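Long-range contacts in alpha-L-arabinosidase (Xanthomonas axonopodis pv. citri, PDB 6D25), which probably hydrolyses alpha-L-arabinofuranosyl side chains of arabinoxylans, including those on internally di-substituted backbone units: residues P92-P97 against E144-Q149; Q471-P476 against H512-L517. All blocks are in the same frame, centred on the assembly; numbering follows the deposited sequence.

Interaction 1 of 2, residues P92-P97 against E144-Q149; sequences PNIRWP and ELLGTQ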
loop_
_atom_site.group_PDB
_atom_site.type_symbol
_atom_site.label_atom_id
_atom_site.label_comp_id
_atom_site.label_asym_id
_atom_site.label_seq_id
_atom_site.Cartn_x
_atom_site.Cartn_y
_atom_site.Cartn_z
ATOM N N PRO A 92 20.048 -18.549 21.229
ATOM C CA PRO A 92 18.644 -19.001 21.286
ATOM C C PRO A 92 17.838 -18.711 20.010
ATOM O O PRO A 92 16.944 -19.486 19.610
ATOM C CB PRO A 92 18.056 -18.192 22.456
ATOM C CG PRO A 92 18.828 -16.887 22.403
ATOM C CD PRO A 92 20.237 -17.335 22.023
ATOM N N ASN A 93 18.143 -17.590 19.367
ATOM C CA ASN A 93 17.528 -17.212 18.066
ATOM C C ASN A 93 18.462 -16.228 17.371
ATOM O O ASN A 93 19.283 -15.564 18.041
ATOM C CB ASN A 93 16.117 -16.654 18.222
ATOM C CG ASN A 93 16.070 -15.205 18.640
ATOM O OD1 ASN A 93 16.332 -14.299 17.821
ATOM N ND2 ASN A 93 15.665 -14.957 19.877
ATOM N N ILE A 94 18.341 -16.179 16.049
ATOM C CA ILE A 94 18.993 -15.162 15.238
ATOM C C ILE A 94 17.932 -14.480 14.378
ATOM O O ILE A 94 17.193 -15.171 13.639
ATOM C CB ILE A 94 20.085 -15.754 14.329
ATOM C CG1 ILE A 94 21.147 -16.516 15.122
ATOM C CG2 ILE A 94 20.701 -14.634 13.479
ATOM C CD1 ILE A 94 22.141 -17.274 14.242
ATOM N N ARG A 95 17.910 -13.156 14.437
ATOM C CA ARG A 95 17.064 -12.337 13.554
ATOM C C ARG A 95 17.813 -12.050 12.252
ATOM O O ARG A 95 18.982 -11.651 12.284
ATOM C CB ARG A 95 16.660 -11.018 14.218
ATOM C CG ARG A 95 15.747 -10.221 13.297
ATOM C CD ARG A 95 14.915 -9.027 13.757
ATOM N NE ARG A 95 15.686 -7.956 14.227
ATOM C CZ ARG A 95 15.491 -6.649 14.006
ATOM N NH1 ARG A 95 14.586 -6.140 13.152
ATOM N NH2 ARG A 95 16.296 -5.844 14.662
ATOM N N TRP A 96 17.152 -12.277 11.128
ATOM C CA TRP A 96 17.720 -12.148 9.803
ATOM C C TRP A 96 16.597 -11.856 8.810
ATOM O O TRP A 96 15.501 -12.378 9.011
ATOM C CB TRP A 96 18.476 -13.446 9.462
ATOM C CG TRP A 96 18.918 -13.601 8.045
ATOM C CD1 TRP A 96 20.141 -13.264 7.538
ATOM C CD2 TRP A 96 18.188 -14.180 6.953
ATOM N NE1 TRP A 96 20.206 -13.584 6.209
ATOM C CE2 TRP A 96 19.031 -14.133 5.822
ATOM C CE3 TRP A 96 16.908 -14.711 6.804
ATOM C CZ2 TRP A 96 18.628 -14.579 4.570
ATOM C CZ3 TRP A 96 16.510 -15.188 5.568
ATOM C CH2 TRP A 96 17.348 -15.091 4.458
ATOM N N PRO A 97 16.806 -11.077 7.740
ATOM C CA PRO A 97 18.076 -10.480 7.304
ATOM C C PRO A 97 18.245 -8.985 7.617
ATOM O O PRO A 97 19.137 -8.317 7.071
ATOM C CB PRO A 97 18.008 -10.679 5.788
ATOM C CG PRO A 97 16.546 -10.449 5.480
ATOM C CD PRO A 97 15.845 -11.085 6.653
ATOM N N GLU A 144 19.624 -24.529 11.844
ATOM C CA GLU A 144 19.545 -25.926 12.263
ATOM C C GLU A 144 20.925 -26.438 12.680
ATOM O O GLU A 144 21.008 -27.181 13.651
ATOM C CB GLU A 144 18.928 -26.812 11.182
ATOM C CG GLU A 144 17.445 -26.549 11.040
ATOM C CD GLU A 144 16.630 -27.619 10.373
ATOM O OE1 GLU A 144 17.254 -28.575 9.787
ATOM O OE2 GLU A 144 15.381 -27.488 10.386
ATOM N N LEU A 145 21.988 -26.024 11.980
ATOM C CA LEU A 145 23.327 -26.460 12.346
ATOM C C LEU A 145 23.669 -25.968 13.761
ATOM O O LEU A 145 24.317 -26.669 14.500
ATOM C CB LEU A 145 24.336 -25.921 11.324
ATOM C CG LEU A 145 25.787 -26.393 11.485
ATOM C CD1 LEU A 145 25.922 -27.900 11.310
ATOM C CD2 LEU A 145 26.686 -25.713 10.475
ATOM N N LEU A 146 23.259 -24.744 14.115
ATOM C CA LEU A 146 23.520 -24.202 15.448
ATOM C C LEU A 146 22.562 -24.773 16.489
ATOM O O LEU A 146 22.812 -24.562 17.660
ATOM C CB LEU A 146 23.344 -22.683 15.480
ATOM C CG LEU A 146 24.358 -21.842 14.683
ATOM C CD1 LEU A 146 24.179 -20.366 14.962
ATOM C CD2 LEU A 146 25.774 -22.209 14.936
ATOM N N GLY A 147 21.434 -25.356 16.085
ATOM C CA GLY A 147 20.372 -25.731 17.019
ATOM C C GLY A 147 19.643 -24.504 17.556
ATOM O O GLY A 147 19.124 -24.551 18.676
ATOM N N THR A 148 19.562 -23.421 16.778
ATOM C CA THR A 148 18.924 -22.149 17.211
ATOM C C THR A 148 17.604 -21.925 16.457
ATOM O O THR A 148 17.296 -22.633 15.470
ATOM C CB THR A 148 19.893 -20.970 17.027
ATOM O OG1 THR A 148 19.429 -19.899 17.853
ATOM C CG2 THR A 148 19.987 -20.483 15.589
ATOM N N GLN A 149 16.821 -20.967 16.934
ATOM C CA GLN A 149 15.543 -20.625 16.307
ATOM C C GLN A 149 15.740 -19.500 15.287
ATOM O O GLN A 149 16.538 -18.585 15.500
ATOM C CB GLN A 149 14.517 -20.235 17.370
ATOM C CG GLN A 149 14.047 -21.417 18.222
ATOM C CD GLN A 149 12.995 -20.967 19.217
ATOM O OE1 GLN A 149 13.123 -19.928 19.868
ATOM N NE2 GLN A 149 11.889 -21.684 19.277
#

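Interaction 2 of 2, residues Q471-P476 against H512-L517; sequences QILTAP and HSIVML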
loop_
_atom_site.group_PDB
_atom_site.type_symbol
_atom_site.label_atom_id
_atom_site.label_comp_id
_atom_site.label_asym_id
_atom_site.label_seq_id
_atom_site.Cartn_x
_atom_site.Cartn_y
_atom_site.Cartn_z
ATOM N N GLN A 471 33.483 -16.542 38.244
ATOM C CA GLN A 471 34.358 -16.048 37.218
ATOM C C GLN A 471 34.322 -14.518 37.187
ATOM O O GLN A 471 33.330 -13.907 37.555
ATOM C CB GLN A 471 33.877 -16.596 35.867
ATOM C CG GLN A 471 34.005 -18.102 35.728
ATOM C CD GLN A 471 35.374 -18.539 35.261
ATOM O OE1 GLN A 471 35.851 -18.216 34.154
ATOM N NE2 GLN A 471 36.024 -19.322 36.100
ATOM N N ILE A 472 35.426 -13.934 36.747
ATOM C CA ILE A 472 35.573 -12.480 36.653
ATOM C C ILE A 472 36.028 -12.133 35.242
ATOM O O ILE A 472 36.923 -12.764 34.704
ATOM C CB ILE A 472 36.532 -11.888 37.706
ATOM C CG1 ILE A 472 36.601 -10.362 37.568
ATOM C CG2 ILE A 472 37.921 -12.542 37.678
ATOM C CD1 ILE A 472 37.209 -9.662 38.777
ATOM N N LEU A 473 35.372 -11.125 34.693
ATOM C CA LEU A 473 35.780 -10.496 33.461
ATOM C C LEU A 473 36.220 -9.058 33.762
ATOM O O LEU A 473 35.406 -8.245 34.220
ATOM C CB LEU A 473 34.617 -10.525 32.479
ATOM C CG LEU A 473 34.942 -10.086 31.049
ATOM C CD1 LEU A 473 35.951 -11.067 30.410
ATOM C CD2 LEU A 473 33.665 -10.086 30.220
ATOM N N THR A 474 37.505 -8.807 33.535
ATOM C CA THR A 474 38.111 -7.515 33.766
ATOM C C THR A 474 39.361 -7.435 32.875
ATOM O O THR A 474 39.633 -8.338 32.061
ATOM C CB THR A 474 38.388 -7.264 35.264
ATOM O OG1 THR A 474 38.730 -5.887 35.478
ATOM C CG2 THR A 474 39.484 -8.132 35.826
ATOM N N ALA A 475 40.085 -6.358 33.033
ATOM C CA ALA A 475 41.338 -6.133 32.332
ATOM C C ALA A 475 42.098 -5.060 33.110
ATOM O O ALA A 475 41.494 -4.362 33.924
ATOM C CB ALA A 475 41.101 -5.721 30.889
ATOM N N PRO A 476 43.394 -4.913 32.849
ATOM C CA PRO A 476 44.184 -3.916 33.577
ATOM C C PRO A 476 43.725 -2.474 33.281
ATOM O O PRO A 476 43.725 -1.656 34.197
ATOM C CB PRO A 476 45.637 -4.166 33.128
ATOM C CG PRO A 476 45.605 -5.529 32.448
ATOM C CD PRO A 476 44.208 -5.676 31.895
ATOM N N HIS A 512 35.919 -1.702 37.516
ATOM C CA HIS A 512 35.670 -2.010 36.119
ATOM C C HIS A 512 35.672 -3.534 35.863
ATOM O O HIS A 512 36.425 -4.042 35.025
ATOM C CB HIS A 512 36.643 -1.254 35.212
ATOM C CG HIS A 512 38.108 -1.527 35.398
ATOM N ND1 HIS A 512 38.955 -0.575 35.929
ATOM C CD2 HIS A 512 38.888 -2.569 35.045
ATOM C CE1 HIS A 512 40.200 -1.023 35.907
ATOM N NE2 HIS A 512 40.196 -2.251 35.397
ATOM N N SER A 513 34.766 -4.248 36.539
ATOM C CA SER A 513 34.773 -5.689 36.460
ATOM C C SER A 513 33.328 -6.214 36.527
ATOM O O SER A 513 32.421 -5.555 37.049
ATOM C CB SER A 513 35.644 -6.317 37.552
ATOM O OG SER A 513 35.003 -6.276 38.815
ATOM N N ILE A 514 33.170 -7.417 35.973
ATOM C CA ILE A 514 31.977 -8.188 36.032
ATOM C C ILE A 514 32.295 -9.532 36.680
ATOM O O ILE A 514 33.213 -10.198 36.235
ATOM C CB ILE A 514 31.409 -8.424 34.621
ATOM C CG1 ILE A 514 31.154 -7.112 33.879
ATOM C CG2 ILE A 514 30.139 -9.280 34.654
ATOM C CD1 ILE A 514 31.119 -7.300 32.374
ATOM N N VAL A 515 31.525 -9.945 37.672
ATOM C CA VAL A 515 31.674 -11.311 38.201
ATOM C C VAL A 515 30.325 -12.035 38.074
ATOM O O VAL A 515 29.253 -11.424 38.141
ATOM C CB VAL A 515 32.180 -11.337 39.647
ATOM C CG1 VAL A 515 33.522 -10.624 39.783
ATOM C CG2 VAL A 515 31.171 -10.731 40.622
ATOM N N MET A 516 30.417 -13.337 37.846
ATOM C CA MET A 516 29.290 -14.239 37.875
ATOM C C MET A 516 29.597 -15.310 38.927
ATOM O O MET A 516 30.583 -16.022 38.801
ATOM C CB MET A 516 29.011 -14.864 36.511
ATOM C CG MET A 516 27.808 -15.776 36.490
ATOM S SD MET A 516 26.241 -14.937 36.833
ATOM C CE MET A 516 26.034 -14.049 35.296
ATOM N N LEU A 517 28.800 -15.337 39.982
ATOM C CA LEU A 517 28.986 -16.205 41.147
ATOM C C LEU A 517 27.961 -17.334 41.136
ATOM O O LEU A 517 26.810 -17.102 40.789
ATOM C CB LEU A 517 28.795 -15.399 42.427
ATOM C CG LEU A 517 29.653 -14.142 42.531
ATOM C CD1 LEU A 517 29.396 -13.439 43.852
ATOM C CD2 LEU A 517 31.126 -14.489 42.395
#

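Interaction 1 of 2, residues P92-P97 against E144-Q149
A beta-alpha-beta unit of the (beta/alpha)8 barrel is joined here, where Asn93 and Gln149 pair as parallel neighbours at the start of two adjacent strands. Gln149 N donates to Pro92 O at 3.1 Å, reaching that oxygen from 43° out of the carbonyl plane. Having no N-H of its own, Pro92 serves through its carbonyl alone. The return bond runs from Ile94 N to Gln149 O (3.1 Å) with a C=O...N angle of 176°, and Asn93 CA lies 3.1 Å from the same oxygen as a CA-H...O contact. Beside the pairing, the CB atoms of Asn93 and Gln149 meet at 4.0 Å; their polar ends turn to other partners, Asn370 and Gln47 for Asn93, Tyr196 for Gln149.

Thr148 has both branches in use. Its OG1, opposite the backbone N (chi1 -161°), lies over the Pro92-Asn93 peptide and hydrogen-bonds Val91 O, while Thr148 CG2 lies 4.1 Å from Ile94 CD1. Ile94 CD1 also meets Leu146 CD1 at 3.8 Å, the two side chains crossing at about a right angle. The methyls of Ile94, Leu146 and Thr148 thus form a small apolar cluster, to which threonine brings a methyl as well as its hydroxyl. Gly147 ends helix 136-146 in a Schellman motif; its positive phi, easy for glycine, turns the chain toward strand 149-154.

Leu146 also rests on Val83 and Leu86 of helix 80-88, and Ile94 on Phe139 and Phe142 of helix 136-146. Strand 93-96 lies between strands 51-52 and 149-154, with backbone bonds to Gln51 and Tyr151, and both helices pack outside.

Interaction 2 of 2, residues Q471-P476 against H512-L517
Four backbone hydrogen bonds join Gln471 and Leu473 to Met516 and Ile514, the two antiparallel hydrogen-bonded pairs. Gln471 N to Met516 O and Met516 N to Gln471 O both measure 3.0 Å; Leu473 N reaches Ile514 O at 2.8 Å, with an N-H...O angle of 171°. Between them Ile472 and Val515 form the non-hydrogen-bonded pair.

Apolar packing follows the alternation. Ile472 CG1 touches Val515 CG1 at 3.8 Å on one face, beta-branched residues suiting extended strands, and Ile472 CD1 covers Ser513 CB. On the other face Leu473 and Ile514 lie against helices 346-361 and 393-400. Strand 513-519 also pairs with strand 441-447 in the C-terminal beta domain, where His512 and Ser513 both face Asn447 in a G1 bulge; His512 holds the positive phi (44°) that glycine usually takes there.

Two further polar contacts involve His512, through ring and carbonyl. With CG between the backbone N and carbonyl carbon (chi1 60°), His512 NE2 donates a hydrogen bond to Ala475 O, 2.9 Å away at the ring's edge, while ND1 bonds Ala450 O. A histidine thus bridges two loops. Thr474 OG1 lies 3.0 Å from His512 O and 3.3 Å from His512 CD2, the side chains crossing near a right angle.

Overall arrangement
From the N terminus the chain first lays strands 29-36 and 43-44 into the mixed sheet of the beta domain, then enters the barrel at 51-52. Interaction 1 closes a loop of 46 residues when the third parallel strand, 149-154, returns beside 93-96. After 366-371 and helix 393-400 the chain returns to the beta domain with strand 407-421. There interaction 2 closes a second loop, of 35 residues without helix, close to the C terminus. The two loops are in series, neither nested nor crossed, their centres about 28 Å apart. The first ties neighbouring barrel strands; the second ties strands whose face carrying Leu473 and Ile514 packs on helices 346-361 and 393-400, joining beta domain to barrel.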